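Local coordinates for beta-glucuronidase (uncultured Clostridium sp., PDB 6U7J), which hydrolyses beta-D-glucuronides to release glucuronic acid, and as a gut microbial enzyme probably helps to reactivate estrogens from their glucuronide conjugates, at residues B[22-34]-B[44-58]. Numbering follows the deposited sequence.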
ATOM      1  N   LYS B  22     -44.588  -0.742  -2.680  1.00 34.96           N
ATOM      2  CA  LYS B  22     -43.930  -0.943  -3.945  1.00 35.69           C
ATOM      3  C   LYS B  22     -42.640  -0.122  -3.957  1.00 34.90           C
ATOM      4  O   LYS B  22     -42.668   1.101  -3.792  1.00 33.76           O
ATOM      5  CB  LYS B  22     -44.816  -0.534  -5.115  1.00 36.44           C
ATOM      6  CG  LYS B  22     -44.065  -0.508  -6.396  1.00 41.87           C
ATOM      7  CD  LYS B  22     -44.708  -1.416  -7.402  1.00 49.56           C
ATOM      8  CE  LYS B  22     -46.036  -0.836  -7.863  1.00 47.85           C
ATOM      9  NZ  LYS B  22     -46.182  -1.060  -9.316  1.00 51.67           N
ATOM     10  N   GLU B  23     -41.510  -0.798  -4.149  1.00 34.50           N
ATOM     11  CA  GLU B  23     -40.210  -0.176  -4.196  1.00 36.87           C
ATOM     12  C   GLU B  23     -39.950   0.435  -5.570  1.00 36.94           C
ATOM     13  O   GLU B  23     -40.106  -0.228  -6.593  1.00 38.11           O
ATOM     14  CB  GLU B  23     -39.105  -1.206  -3.887  1.00 36.75           C
ATOM     15  CG  GLU B  23     -39.362  -2.033  -2.646  1.00 44.39           C
ATOM     16  CD  GLU B  23     -38.931  -1.301  -1.390  1.00 51.18           C
ATOM     17  OE1 GLU B  23     -37.901  -0.606  -1.447  1.00 58.93           O
ATOM     18  OE2 GLU B  23     -39.600  -1.420  -0.348  1.00 59.90           O
ATOM     19  N   LEU B  24     -39.502   1.692  -5.586  1.00 30.91           N
ATOM     20  CA  LEU B  24     -39.143   2.358  -6.819  1.00 34.18           C
ATOM     21  C   LEU B  24     -37.649   2.664  -6.890  1.00 32.93           C
ATOM     22  O   LEU B  24     -37.262   3.817  -7.099  1.00 32.81           O
ATOM     23  CB  LEU B  24     -39.944   3.663  -6.983  1.00 30.97           C
ATOM     24  CG  LEU B  24     -41.458   3.478  -6.870  1.00 38.53           C
ATOM     25  CD1 LEU B  24     -42.141   4.821  -6.979  1.00 35.61           C
ATOM     26  CD2 LEU B  24     -41.946   2.518  -7.941  1.00 30.58           C
ATOM     27  N   ASN B  25     -36.798   1.662  -6.728  1.00 30.81           N
ATOM     28  CA  ASN B  25     -35.355   1.860  -6.708  1.00 34.01           C
ATOM     29  C   ASN B  25     -34.790   1.486  -8.088  1.00 35.74           C
ATOM     30  O   ASN B  25     -35.322   1.988  -9.081  1.00 38.93           O
ATOM     31  CB  ASN B  25     -34.763   1.107  -5.521  1.00 32.00           C
ATOM     32  CG  ASN B  25     -35.355   1.571  -4.209  1.00 33.17           C
ATOM     33  OD1 ASN B  25     -35.553   2.768  -3.988  1.00 33.21           O
ATOM     34  ND2 ASN B  25     -35.666   0.629  -3.346  1.00 37.37           N
ATOM     35  N   GLY B  26     -33.748   0.674  -8.196  1.00 33.75           N
ATOM     36  CA  GLY B  26     -33.277   0.301  -9.512  1.00 32.05           C
ATOM     37  C   GLY B  26     -32.503   1.425 -10.187  1.00 34.49           C
ATOM     38  O   GLY B  26     -31.833   2.236  -9.543  1.00 31.61           O
ATOM     39  N   ILE B  27     -32.604   1.475 -11.509  1.00 32.72           N
ATOM     40  CA  ILE B  27     -31.848   2.427 -12.310  1.00 28.12           C
ATOM     41  C   ILE B  27     -32.815   3.504 -12.792  1.00 32.50           C
ATOM     42  O   ILE B  27     -33.846   3.189 -13.397  1.00 28.69           O
ATOM     43  CB  ILE B  27     -31.157   1.730 -13.492  1.00 31.27           C
ATOM     44  CG1 ILE B  27     -30.316   0.548 -12.999  1.00 35.03           C
ATOM     45  CG2 ILE B  27     -30.338   2.708 -14.265  1.00 34.28           C
ATOM     46  CD1 ILE B  27     -29.324   0.896 -11.923  1.00 30.14           C
ATOM     47  N   TRP B  28     -32.501   4.765 -12.502  1.00 29.89           N
ATOM     48  CA  TRP B  28     -33.263   5.916 -12.971  1.00 26.12           C
ATOM     49  C   TRP B  28     -32.496   6.632 -14.075  1.00 31.50           C
ATOM     50  O   TRP B  28     -31.296   6.417 -14.271  1.00 31.66           O
ATOM     51  CB  TRP B  28     -33.520   6.916 -11.836  1.00 29.25           C
ATOM     52  CG  TRP B  28     -34.364   6.442 -10.685  1.00 29.53           C
ATOM     53  CD1 TRP B  28     -34.322   5.225 -10.068  1.00 29.81           C
ATOM     54  CD2 TRP B  28     -35.365   7.210 -10.004  1.00 27.19           C
ATOM     55  NE1 TRP B  28     -35.244   5.189  -9.037  1.00 30.85           N
ATOM     56  CE2 TRP B  28     -35.892   6.396  -8.978  1.00 26.84           C
ATOM     57  CE3 TRP B  28     -35.864   8.509 -10.163  1.00 26.21           C
ATOM     58  CZ2 TRP B  28     -36.900   6.832  -8.121  1.00 29.49           C
ATOM     59  CZ3 TRP B  28     -36.855   8.943  -9.312  1.00 33.55           C
ATOM     60  CH2 TRP B  28     -37.364   8.106  -8.297  1.00 31.62           C
ATOM     61  N   LYS B  29     -33.187   7.533 -14.768  1.00 28.31           N
ATOM     62  CA  LYS B  29     -32.524   8.441 -15.695  1.00 30.90           C
ATOM     63  C   LYS B  29     -32.118   9.705 -14.951  1.00 32.40           C
ATOM     64  O   LYS B  29     -32.753  10.094 -13.969  1.00 30.53           O
ATOM     65  CB  LYS B  29     -33.426   8.785 -16.882  1.00 30.16           C
ATOM     66  CG  LYS B  29     -33.818   7.573 -17.719  1.00 31.21           C
ATOM     67  CD  LYS B  29     -32.555   6.888 -18.236  1.00 41.93           C
ATOM     68  CE  LYS B  29     -32.844   5.617 -19.032  1.00 41.16           C
ATOM     69  NZ  LYS B  29     -31.634   5.161 -19.798  1.00 46.57           N
ATOM     70  N   PHE B  30     -31.063  10.355 -15.441  1.00 30.30           N
ATOM     71  CA  PHE B  30     -30.391  11.382 -14.659  1.00 29.90           C
ATOM     72  C   PHE B  30     -29.714  12.382 -15.579  1.00 31.79           C
ATOM     73  O   PHE B  30     -29.136  12.012 -16.602  1.00 31.82           O
ATOM     74  CB  PHE B  30     -29.369  10.717 -13.725  1.00 28.53           C
ATOM     75  CG  PHE B  30     -28.510  11.664 -12.929  1.00 28.69           C
ATOM     76  CD1 PHE B  30     -27.419  12.311 -13.511  1.00 23.66           C
ATOM     77  CD2 PHE B  30     -28.734  11.818 -11.557  1.00 28.40           C
ATOM     78  CE1 PHE B  30     -26.608  13.150 -12.753  1.00 29.48           C
ATOM     79  CE2 PHE B  30     -27.921  12.640 -10.794  1.00 27.31           C
ATOM     80  CZ  PHE B  30     -26.852  13.307 -11.388  1.00 29.81           C
ATOM     81  N   LYS B  31     -29.748  13.643 -15.167  1.00 31.08           N
ATOM     82  CA  LYS B  31     -29.081  14.720 -15.869  1.00 33.11           C
ATOM     83  C   LYS B  31     -28.787  15.816 -14.858  1.00 34.84           C
ATOM     84  O   LYS B  31     -29.604  16.078 -13.970  1.00 33.29           O
ATOM     85  CB  LYS B  31     -29.959  15.264 -17.009  1.00 36.05           C
ATOM     86  CG  LYS B  31     -29.295  16.337 -17.840  1.00 45.13           C
ATOM     87  CD  LYS B  31     -29.970  16.493 -19.210  1.00 44.64           C
ATOM     88  CE  LYS B  31     -31.334  17.107 -19.089  1.00 37.11           C
ATOM     89  NZ  LYS B  31     -31.881  17.427 -20.447  1.00 47.30           N
ATOM     90  N   ARG B  32     -27.638  16.464 -14.996  1.00 29.26           N
ATOM     91  CA  ARG B  32     -27.332  17.606 -14.152  1.00 31.70           C
ATOM     92  C   ARG B  32     -27.622  18.911 -14.880  1.00 32.94           C
ATOM     93  O   ARG B  32     -27.661  18.968 -16.109  1.00 32.28           O
ATOM     94  CB  ARG B  32     -25.869  17.559 -13.703  1.00 32.43           C
ATOM     95  CG  ARG B  32     -24.892  17.989 -14.725  1.00 35.79           C
ATOM     96  CD  ARG B  32     -23.537  18.287 -14.082  1.00 38.76           C
ATOM     97  NE  ARG B  32     -22.483  18.118 -15.071  1.00 43.81           N
ATOM     98  CZ  ARG B  32     -21.915  19.110 -15.748  1.00 48.07           C
ATOM     99  NH1 ARG B  32     -22.286  20.360 -15.523  1.00 43.82           N
ATOM    100  NH2 ARG B  32     -20.961  18.845 -16.640  1.00 47.30           N
ATOM    101  N   ASP B  33     -27.837  19.966 -14.098  1.00 33.83           N
ATOM    102  CA  ASP B  33     -27.885  21.317 -14.652  1.00 32.12           C
ATOM    103  C   ASP B  33     -26.532  21.704 -15.242  1.00 34.71           C
ATOM    104  O   ASP B  33     -25.481  21.449 -14.641  1.00 33.29           O
ATOM    105  CB  ASP B  33     -28.250  22.329 -13.564  1.00 34.29           C
ATOM    106  CG  ASP B  33     -29.754  22.430 -13.311  1.00 35.09           C
ATOM    107  OD1 ASP B  33     -30.549  21.875 -14.109  1.00 34.95           O
ATOM    108  OD2 ASP B  33     -30.133  23.074 -12.304  1.00 33.88           O
ATOM    109  N   ASN B  34     -26.556  22.356 -16.414  1.00 32.33           N
ATOM    110  CA  ASN B  34     -25.343  22.940 -16.984  1.00 36.33           C
ATOM    111  C   ASN B  34     -25.131  24.389 -16.561  1.00 32.16           C
ATOM    112  O   ASN B  34     -24.040  24.916 -16.749  1.00 34.85           O
ATOM    113  CB  ASN B  34     -25.352  22.853 -18.521  1.00 35.48           C
ATOM    114  CG  ASN B  34     -25.467  21.416 -19.027  1.00 41.61           C
ATOM    115  OD1 ASN B  34     -26.468  21.038 -19.632  1.00 44.19           O
ATOM    116  ND2 ASN B  34     -24.447  20.607 -18.766  1.00 44.67           N
ATOM    117  N   TRP B  44     -37.732  21.635 -17.393  1.00 37.17           N
ATOM    118  CA  TRP B  44     -37.413  20.284 -17.835  1.00 36.09           C
ATOM    119  C   TRP B  44     -38.454  19.286 -17.381  1.00 36.47           C
ATOM    120  O   TRP B  44     -38.645  18.253 -18.035  1.00 36.85           O
ATOM    121  CB  TRP B  44     -36.045  19.855 -17.298  1.00 36.67           C
ATOM    122  CG  TRP B  44     -34.896  20.377 -18.069  1.00 40.08           C
ATOM    123  CD1 TRP B  44     -34.941  21.126 -19.215  1.00 35.76           C
ATOM    124  CD2 TRP B  44     -33.510  20.197 -17.758  1.00 38.47           C
ATOM    125  NE1 TRP B  44     -33.664  21.437 -19.624  1.00 37.65           N
ATOM    126  CE2 TRP B  44     -32.767  20.874 -18.750  1.00 40.38           C
ATOM    127  CE3 TRP B  44     -32.825  19.530 -16.737  1.00 36.20           C
ATOM    128  CZ2 TRP B  44     -31.365  20.894 -18.752  1.00 37.99           C
ATOM    129  CZ3 TRP B  44     -31.440  19.562 -16.732  1.00 34.73           C
ATOM    130  CH2 TRP B  44     -30.723  20.236 -17.736  1.00 37.63           C
ATOM    131  N   PHE B  45     -39.123  19.569 -16.260  1.00 37.44           N
ATOM    132  CA  PHE B  45     -40.121  18.657 -15.703  1.00 42.74           C
ATOM    133  C   PHE B  45     -41.387  18.529 -16.554  1.00 40.01           C
ATOM    134  O   PHE B  45     -42.174  17.604 -16.330  1.00 36.74           O
ATOM    135  CB  PHE B  45     -40.504  19.121 -14.303  1.00 38.80           C
ATOM    136  CG  PHE B  45     -40.933  20.564 -14.242  1.00 40.53           C
ATOM    137  CD1 PHE B  45     -42.223  20.936 -14.596  1.00 43.32           C
ATOM    138  CD2 PHE B  45     -40.049  21.546 -13.821  1.00 38.25           C
ATOM    139  CE1 PHE B  45     -42.624  22.257 -14.532  1.00 41.73           C
ATOM    140  CE2 PHE B  45     -40.442  22.869 -13.757  1.00 40.47           C
ATOM    141  CZ  PHE B  45     -41.733  23.226 -14.113  1.00 44.14           C
ATOM    142  N   GLU B  46     -41.616  19.423 -17.516  1.00 42.26           N
ATOM    143  CA  GLU B  46     -42.863  19.368 -18.279  1.00 42.38           C
ATOM    144  C   GLU B  46     -42.891  18.248 -19.309  1.00 42.60           C
ATOM    145  O   GLU B  46     -43.957  17.968 -19.860  1.00 46.38           O
ATOM    146  CB  GLU B  46     -43.118  20.698 -18.982  1.00 42.64           C
ATOM    147  CG  GLU B  46     -43.252  21.867 -18.032  1.00 47.54           C
ATOM    148  CD  GLU B  46     -43.835  23.091 -18.705  1.00 48.72           C
ATOM    149  OE1 GLU B  46     -43.609  23.248 -19.921  1.00 47.98           O
ATOM    150  OE2 GLU B  46     -44.514  23.889 -18.018  1.00 52.13           O
ATOM    151  N   LYS B  47     -41.764  17.604 -19.577  1.00 39.58           N
ATOM    152  CA  LYS B  47     -41.694  16.533 -20.557  1.00 44.31           C
ATOM    153  C   LYS B  47     -40.583  15.585 -20.131  1.00 43.60           C
ATOM    154  O   LYS B  47     -39.756  15.941 -19.283  1.00 41.22           O
ATOM    155  CB  LYS B  47     -41.455  17.099 -21.969  1.00 49.17           C
ATOM    156  CG  LYS B  47     -40.042  17.644 -22.242  1.00 52.48           C
ATOM    157  CD  LYS B  47     -39.787  19.036 -21.617  1.00 52.27           C
ATOM    158  CE  LYS B  47     -38.379  19.589 -21.981  1.00 51.93           C
ATOM    159  NZ  LYS B  47     -38.230  21.048 -21.633  1.00 61.43           N
ATOM    160  N   PRO B  48     -40.563  14.357 -20.656  1.00 40.73           N
ATOM    161  CA  PRO B  48     -39.516  13.403 -20.262  1.00 44.26           C
ATOM    162  C   PRO B  48     -38.113  13.975 -20.434  1.00 42.42           C
ATOM    163  O   PRO B  48     -37.839  14.739 -21.361  1.00 41.43           O
ATOM    164  CB  PRO B  48     -39.765  12.213 -21.193  1.00 40.79           C
ATOM    165  CG  PRO B  48     -41.260  12.226 -21.382  1.00 40.35           C
ATOM    166  CD  PRO B  48     -41.660  13.691 -21.388  1.00 43.42           C
ATOM    167  N   LEU B  49     -37.226  13.621 -19.501  1.00 40.17           N
ATOM    168  CA  LEU B  49     -35.842  14.082 -19.566  1.00 37.95           C
ATOM    169  C   LEU B  49     -35.158  13.570 -20.829  1.00 35.74           C
ATOM    170  O   LEU B  49     -35.357  12.423 -21.236  1.00 36.28           O
ATOM    171  CB  LEU B  49     -35.062  13.615 -18.333  1.00 33.75           C
ATOM    172  CG  LEU B  49     -35.384  14.252 -16.981  1.00 35.90           C
ATOM    173  CD1 LEU B  49     -34.375  13.771 -15.898  1.00 35.31           C
ATOM    174  CD2 LEU B  49     -35.412  15.771 -17.066  1.00 34.02           C
ATOM    175  N   GLU B  50     -34.351  14.437 -21.443  1.00 37.04           N
ATOM    176  CA  GLU B  50     -33.570  14.139 -22.639  1.00 40.81           C
ATOM    177  C   GLU B  50     -32.084  14.279 -22.336  1.00 39.66           C
ATOM    178  O   GLU B  50     -31.685  15.028 -21.439  1.00 38.36           O
ATOM    179  CB  GLU B  50     -33.931  15.077 -23.803  1.00 41.77           C
ATOM    180  CG  GLU B  50     -35.251  14.739 -24.481  1.00 49.68           C
ATOM    181  CD  GLU B  50     -35.847  15.906 -25.255  1.00 52.63           C
ATOM    182  OE1 GLU B  50     -35.076  16.733 -25.796  1.00 51.44           O
ATOM    183  OE2 GLU B  50     -37.098  15.990 -25.320  1.00 54.81           O
ATOM    184  N   ASP B  51     -31.266  13.580 -23.128  1.00 40.59           N
ATOM    185  CA  ASP B  51     -29.807  13.540 -22.960  1.00 40.65           C
ATOM    186  C   ASP B  51     -29.433  13.180 -21.514  1.00 39.28           C
ATOM    187  O   ASP B  51     -28.880  13.979 -20.756  1.00 35.07           O
ATOM    188  CB  ASP B  51     -29.160  14.868 -23.379  1.00 40.39           C
ATOM    189  CG  ASP B  51     -29.661  15.369 -24.734  1.00 51.80           C
ATOM    190  OD1 ASP B  51     -30.376  16.399 -24.759  1.00 57.20           O
ATOM    191  OD2 ASP B  51     -29.346  14.740 -25.773  1.00 51.28           O
ATOM    192  N   VAL B  52     -29.741  11.934 -21.160  1.00 35.88           N
ATOM    193  CA  VAL B  52     -29.618  11.454 -19.792  1.00 37.80           C
ATOM    194  C   VAL B  52     -28.593  10.318 -19.727  1.00 37.20           C
ATOM    195  O   VAL B  52     -28.196   9.745 -20.741  1.00 33.50           O
ATOM    196  CB  VAL B  52     -30.970  10.983 -19.232  1.00 34.12           C
ATOM    197  CG1 VAL B  52     -31.948  12.135 -19.186  1.00 35.09           C
ATOM    198  CG2 VAL B  52     -31.504   9.859 -20.092  1.00 32.71           C
ATOM    199  N   ILE B  53     -28.183   9.999 -18.500  1.00 31.17           N
ATOM    200  CA  ILE B  53     -27.418   8.796 -18.201  1.00 33.84           C
ATOM    201  C   ILE B  53     -28.198   7.985 -17.165  1.00 33.00           C
ATOM    202  O   ILE B  53     -29.187   8.452 -16.603  1.00 31.78           O
ATOM    203  CB  ILE B  53     -25.996   9.112 -17.690  1.00 32.68           C
ATOM    204  CG1 ILE B  53     -26.047   9.920 -16.391  1.00 34.27           C
ATOM    205  CG2 ILE B  53     -25.200   9.874 -18.743  1.00 31.34           C
ATOM    206  CD1 ILE B  53     -24.672  10.133 -15.752  1.00 32.25           C
ATOM    207  N   ASP B  54     -27.740   6.755 -16.925  1.00 30.33           N
ATOM    208  CA  ASP B  54     -28.290   5.917 -15.862  1.00 32.00           C
ATOM    209  C   ASP B  54     -27.700   6.280 -14.507  1.00 32.77           C
ATOM    210  O   ASP B  54     -26.519   6.629 -14.390  1.00 29.04           O
ATOM    211  CB  ASP B  54     -27.996   4.440 -16.119  1.00 31.00           C
ATOM    212  CG  ASP B  54     -28.611   3.944 -17.389  1.00 39.64           C
ATOM    213  OD1 ASP B  54     -29.659   4.479 -17.787  1.00 41.95           O
ATOM    214  OD2 ASP B  54     -28.049   3.014 -18.002  1.00 47.59           O
ATOM    215  N   MET B  55     -28.526   6.159 -13.463  1.00 29.49           N
ATOM    216  CA  MET B  55     -28.079   6.441 -12.120  1.00 26.80           C
ATOM    217  C   MET B  55     -28.821   5.520 -11.156  1.00 28.57           C
ATOM    218  O   MET B  55     -30.058   5.449 -11.213  1.00 32.96           O
ATOM    219  CB  MET B  55     -28.302   7.906 -11.728  1.00 26.04           C
ATOM    220  CG  MET B  55     -27.647   8.297 -10.382  1.00 31.26           C
ATOM    221  SD  MET B  55     -25.816   8.297 -10.396  1.00 32.58           S
ATOM    222  CE  MET B  55     -25.409   9.350 -11.769  1.00 24.90           C
ATOM    223  N   PRO B  56     -28.110   4.800 -10.296  1.00 28.82           N
ATOM    224  CA  PRO B  56     -28.784   3.907  -9.346  1.00 28.82           C
ATOM    225  C   PRO B  56     -29.437   4.684  -8.220  1.00 30.73           C
ATOM    226  O   PRO B  56     -29.001   5.779  -7.848  1.00 27.61           O
ATOM    227  CB  PRO B  56     -27.647   3.025  -8.806  1.00 27.85           C
ATOM    228  CG  PRO B  56     -26.393   3.877  -8.978  1.00 27.31           C
ATOM    229  CD  PRO B  56     -26.636   4.691 -10.240  1.00 29.07           C
ATOM    230  N   VAL B  57     -30.494   4.089  -7.670  1.00 28.21           N
ATOM    231  CA  VAL B  57     -31.200   4.604  -6.501  1.00 30.42           C
ATOM    232  C   VAL B  57     -31.474   3.413  -5.591  1.00 32.92           C
ATOM    233  O   VAL B  57     -32.032   2.409  -6.056  1.00 31.23           O
ATOM    234  CB  VAL B  57     -32.502   5.324  -6.893  1.00 32.38           C
ATOM    235  CG1 VAL B  57     -33.328   5.656  -5.649  1.00 28.05           C
ATOM    236  CG2 VAL B  57     -32.205   6.582  -7.670  1.00 28.88           C
ATOM    237  N   PRO B  58     -31.091   3.458  -4.302  1.00 30.85           N
ATOM    238  CA  PRO B  58     -30.443   4.587  -3.632  1.00 30.00           C
ATOM    239  C   PRO B  58     -28.913   4.599  -3.806  1.00 31.80           C
ATOM    240  O   PRO B  58     -28.318   3.535  -3.955  1.00 29.37           O
ATOM    241  CB  PRO B  58     -30.813   4.365  -2.163  1.00 30.69           C
ATOM    242  CG  PRO B  58     -30.882   2.869  -2.043  1.00 31.02           C
ATOM    243  CD  PRO B  58     -31.342   2.338  -3.372  1.00 26.53           C
TER
HETATM  244  O   HOH W   1     -34.648  17.551 -20.662  1.00 37.19           O
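Lys31 lies over one face of the Trp44 indole: its CE packs above the six-membered ring, and its NZ makes a cation-pi contact 3.9 Å from that ring's centroid, 11° off the normal. The edge of the indole meets the carbonyl oxygen of Arg32, while Trp78 packs edge-to-face with the indole. A bend at chi3 (70°) in the otherwise extended Lys31 chain brings the ammonium to Glu50 O, at 2.6 Å from NZ, and to a water that also accepts from the Glu50 amide. On the sheet side shared by Trp28, Phe30, Met55 and Val57, the Val57 CG2 methyl sits over the five-membered ring of Trp28, 3.5 Å from CD1; at the indole edge NE1 reaches Leu24 O and Asn25 O in weak hydrogen bonds. Met55 CE lies over the centre of the Phe30 ring in a CH-pi contact, with the sulfur farther off above the same face, a Met-aromatic contact. Tyr79 meets Phe30 edge-to-face. The opposite side carries the salt bridge from Lys29 NZ to Asp54 OD1 (2.9 Å), beside apolar Ile27 and Pro56. Between the two sides, strands 26-32 and 53-57 pair antiparallel in the jelly-roll-like sugar-binding domain of family 2 glycosidases. Aromatic and aliphatic groups thus face inward, whereas the mixed side turns to a second subunit, where Asp54, bridging Lys29 and that subunit's Lys355, probably stays ionised.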